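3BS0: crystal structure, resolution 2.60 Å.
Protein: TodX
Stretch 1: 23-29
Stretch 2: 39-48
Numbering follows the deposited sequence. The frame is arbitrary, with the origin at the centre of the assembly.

Stretch 1 23-29: YYTGNAA
Stretch 2 39-48: FAPDGNQFEL

The contact between residues 23-29 and 39-48 of TodX is a small two-part packing of a loop running into a 3-10 segment against a following loop and strand, with an apolar patch around Tyr24 at one end and a pair of hydrogen bonds centred on Asn27 at the other. It illustrates a general principle: a short loop and 3-10 turn can be fixed to a strand by a few well-aimed polar groups, while an aromatic ring fills the space beside them.

The backbone sets the frame. Tyr23 is extended (phi/psi -152/149), Tyr24 lies at -46/115 and Thr25 at -110/-12, and Gly26 then takes 100/-169; Asn27, Ala28 and Ala29 lie in a 3-10 segment with phi near -60 and psi between -14 and -24. Ala29 N donates to Gly26 O at 3.2 Å. In the second stretch, Phe39 (-92/9) leads into Ala40 and Pro41, both near -70/148; Asp42 follows at -42/138, Gly43 at 114/-161, and residues 44-48 form a strand. The two stretches pair Tyr24 CA with Phe39 CA at 5.5 Å and Asn27 CA with Glu47 CA at 6.6 Å, so both paths advance in the same sense while the second spends more residues on the way.

At the apolar end, Tyr24 (chi1 t, chi2 49°) lays one ring face against Ala40 CA and Pro41 CD. Ala40 CA stands 3.9 Å from the centroid of the Tyr24 ring and 24° off its normal, a CH-pi arrangement; Tyr24 CE1 comes to 3.3 Å from Ala40 CB, and Tyr24 CE2 to 4.0 Å from Pro41 CD. Phe39 (chi1 m, chi2 -16°) meets the first stretch with its ring edge instead: Phe39 CD2 lies 3.7 Å from Tyr24 N and 3.8 Å from Tyr23 CA. The side chain of Tyr23 (chi1 p) starts away from this contact, so its backbone supplies the approach. At the far end of the Tyr24 ring, Tyr24 OH reaches to 3.7 Å from Gln45 CG.

The polar end depends on Asn27 and Glu47, whose CA-to-CB bonds each point toward the other stretch. Glu47 (chi1 -96°, between wells; chi2 t; chi3 55°) brings its carboxylate to the backbone N of Asn27, and Asn27 N donates to Glu47 OE2 at 2.6 Å and an almost linear 175°. Asn27, with chi1 m and chi2 8°, reaches its side-chain amide to the strand, and Asn27 ND2 donates to Gln45 O at 2.9 Å and 173°. Backbone and side chain of one residue thus grip a side chain and a backbone carbonyl two residues apart. Asn27 OD1 and Glu47 OE2, 3.4 Å apart, are both acceptors and do not bond.

Gly26 CA lies 3.3 Å from Glu47 OE2, and an ideal CB on Gly26 would come within 2.8 Å of that oxygen, a clash; the backbone angles alone already call for glycine, since they would jam a CB against the carbonyl O of Thr25.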

# COMPACT_ATOMS: atom_id res chain seq x y z
N TYR A 23 19.32 -10.65 -3.07
CA TYR A 23 20.08 -10.87 -1.85
C TYR A 23 19.12 -11.29 -0.73
O TYR A 23 17.96 -10.87 -0.74
CB TYR A 23 20.87 -9.61 -1.48
CG TYR A 23 20.08 -8.44 -0.95
CD1 TYR A 23 19.88 -8.28 0.42
CD2 TYR A 23 19.57 -7.46 -1.81
CE1 TYR A 23 19.21 -7.17 0.93
CE2 TYR A 23 18.89 -6.34 -1.32
CZ TYR A 23 18.71 -6.20 0.05
OH TYR A 23 18.02 -5.12 0.57
N TYR A 24 19.58 -12.11 0.21
CA TYR A 24 18.68 -12.54 1.28
C TYR A 24 17.87 -11.40 1.88
O TYR A 24 18.41 -10.48 2.51
CB TYR A 24 19.40 -13.29 2.41
CG TYR A 24 18.41 -14.09 3.24
CD1 TYR A 24 17.46 -14.92 2.61
CD2 TYR A 24 18.36 -13.98 4.63
CE1 TYR A 24 16.50 -15.61 3.35
CE2 TYR A 24 17.39 -14.68 5.37
CZ TYR A 24 16.47 -15.48 4.72
OH TYR A 24 15.47 -16.14 5.41
N THR A 25 16.56 -11.49 1.68
CA THR A 25 15.63 -10.49 2.16
C THR A 25 14.79 -11.08 3.29
O THR A 25 14.09 -10.37 4.01
CB THR A 25 14.76 -10.03 0.97
OG1 THR A 25 15.31 -8.81 0.43
CG2 THR A 25 13.30 -9.83 1.38
N GLY A 26 14.88 -12.39 3.47
CA GLY A 26 14.12 -13.02 4.53
C GLY A 26 12.88 -13.66 3.97
O GLY A 26 12.74 -13.76 2.76
N ASN A 27 11.97 -14.08 4.85
CA ASN A 27 10.75 -14.72 4.41
C ASN A 27 9.86 -13.86 3.50
O ASN A 27 9.09 -14.40 2.71
CB ASN A 27 9.95 -15.19 5.62
CG ASN A 27 10.58 -16.39 6.30
OD1 ASN A 27 11.70 -16.79 5.97
ND2 ASN A 27 9.87 -16.97 7.26
N ALA A 28 10.00 -12.54 3.58
CA ALA A 28 9.19 -11.64 2.75
C ALA A 28 9.46 -11.79 1.24
O ALA A 28 8.66 -11.34 0.42
CB ALA A 28 9.41 -10.20 3.17
N ALA A 29 10.57 -12.42 0.89
CA ALA A 29 10.89 -12.63 -0.52
C ALA A 29 9.74 -13.39 -1.16
O ALA A 29 9.64 -13.46 -2.38
CB ALA A 29 12.17 -13.42 -0.66
N PHE A 39 19.14 -18.18 -0.68
CA PHE A 39 20.30 -17.59 -0.03
C PHE A 39 20.08 -17.65 1.48
O PHE A 39 20.82 -17.07 2.26
CB PHE A 39 20.48 -16.12 -0.42
CG PHE A 39 20.53 -15.86 -1.90
CD1 PHE A 39 20.75 -16.89 -2.80
CD2 PHE A 39 20.35 -14.58 -2.39
CE1 PHE A 39 20.78 -16.64 -4.18
CE2 PHE A 39 20.38 -14.32 -3.75
CZ PHE A 39 20.59 -15.35 -4.65
N ALA A 40 19.04 -18.36 1.89
CA ALA A 40 18.75 -18.45 3.31
C ALA A 40 19.67 -19.43 4.03
O ALA A 40 20.10 -20.44 3.46
CB ALA A 40 17.30 -18.85 3.53
N PRO A 41 19.98 -19.15 5.31
CA PRO A 41 20.84 -20.04 6.07
C PRO A 41 20.17 -21.41 6.21
O PRO A 41 18.95 -21.51 6.27
CB PRO A 41 21.01 -19.32 7.40
CG PRO A 41 19.76 -18.51 7.52
CD PRO A 41 19.56 -18.00 6.13
N ASP A 42 21.00 -22.45 6.24
CA ASP A 42 20.55 -23.82 6.37
C ASP A 42 19.46 -23.93 7.41
O ASP A 42 19.55 -23.31 8.46
CB ASP A 42 21.72 -24.69 6.79
CG ASP A 42 22.09 -25.70 5.75
OD1 ASP A 42 21.64 -26.86 5.86
OD2 ASP A 42 22.82 -25.32 4.81
N GLY A 43 18.43 -24.71 7.11
CA GLY A 43 17.35 -24.85 8.07
C GLY A 43 16.01 -24.29 7.65
O GLY A 43 15.74 -24.06 6.48
N ASN A 44 15.16 -24.08 8.65
CA ASN A 44 13.82 -23.55 8.42
C ASN A 44 13.76 -22.19 9.10
O ASN A 44 14.35 -22.00 10.15
CB ASN A 44 12.79 -24.51 9.00
CG ASN A 44 12.94 -25.92 8.43
OD1 ASN A 44 12.69 -26.90 9.13
ND2 ASN A 44 13.33 -26.01 7.16
N GLN A 45 13.04 -21.25 8.49
CA GLN A 45 12.98 -19.91 9.06
C GLN A 45 11.60 -19.46 9.47
O GLN A 45 10.71 -19.32 8.65
CB GLN A 45 13.55 -18.89 8.06
CG GLN A 45 15.05 -18.99 7.75
CD GLN A 45 15.41 -20.09 6.77
OE1 GLN A 45 14.70 -20.33 5.80
NE2 GLN A 45 16.54 -20.75 7.01
N PHE A 46 11.42 -19.21 10.76
CA PHE A 46 10.14 -18.71 11.23
C PHE A 46 10.27 -17.19 11.36
O PHE A 46 11.23 -16.71 11.97
CB PHE A 46 9.78 -19.32 12.59
CG PHE A 46 8.58 -18.68 13.21
CD1 PHE A 46 7.30 -19.05 12.82
CD2 PHE A 46 8.73 -17.63 14.10
CE1 PHE A 46 6.19 -18.39 13.31
CE2 PHE A 46 7.62 -16.96 14.59
CZ PHE A 46 6.35 -17.34 14.19
N GLU A 47 9.32 -16.44 10.80
CA GLU A 47 9.40 -14.97 10.89
C GLU A 47 8.16 -14.27 11.42
O GLU A 47 7.04 -14.55 11.01
CB GLU A 47 9.80 -14.35 9.55
CG GLU A 47 11.31 -14.08 9.42
CD GLU A 47 11.67 -13.30 8.14
OE1 GLU A 47 11.09 -12.22 7.92
OE2 GLU A 47 12.53 -13.78 7.37
N LEU A 48 8.39 -13.33 12.34
CA LEU A 48 7.33 -12.56 12.99
C LEU A 48 7.63 -11.08 13.01
O LEU A 48 8.68 -10.66 13.52
CB LEU A 48 7.14 -13.06 14.42
CG LEU A 48 5.89 -13.91 14.58
CD1 LEU A 48 5.92 -14.62 15.92
CD2 LEU A 48 4.66 -13.01 14.47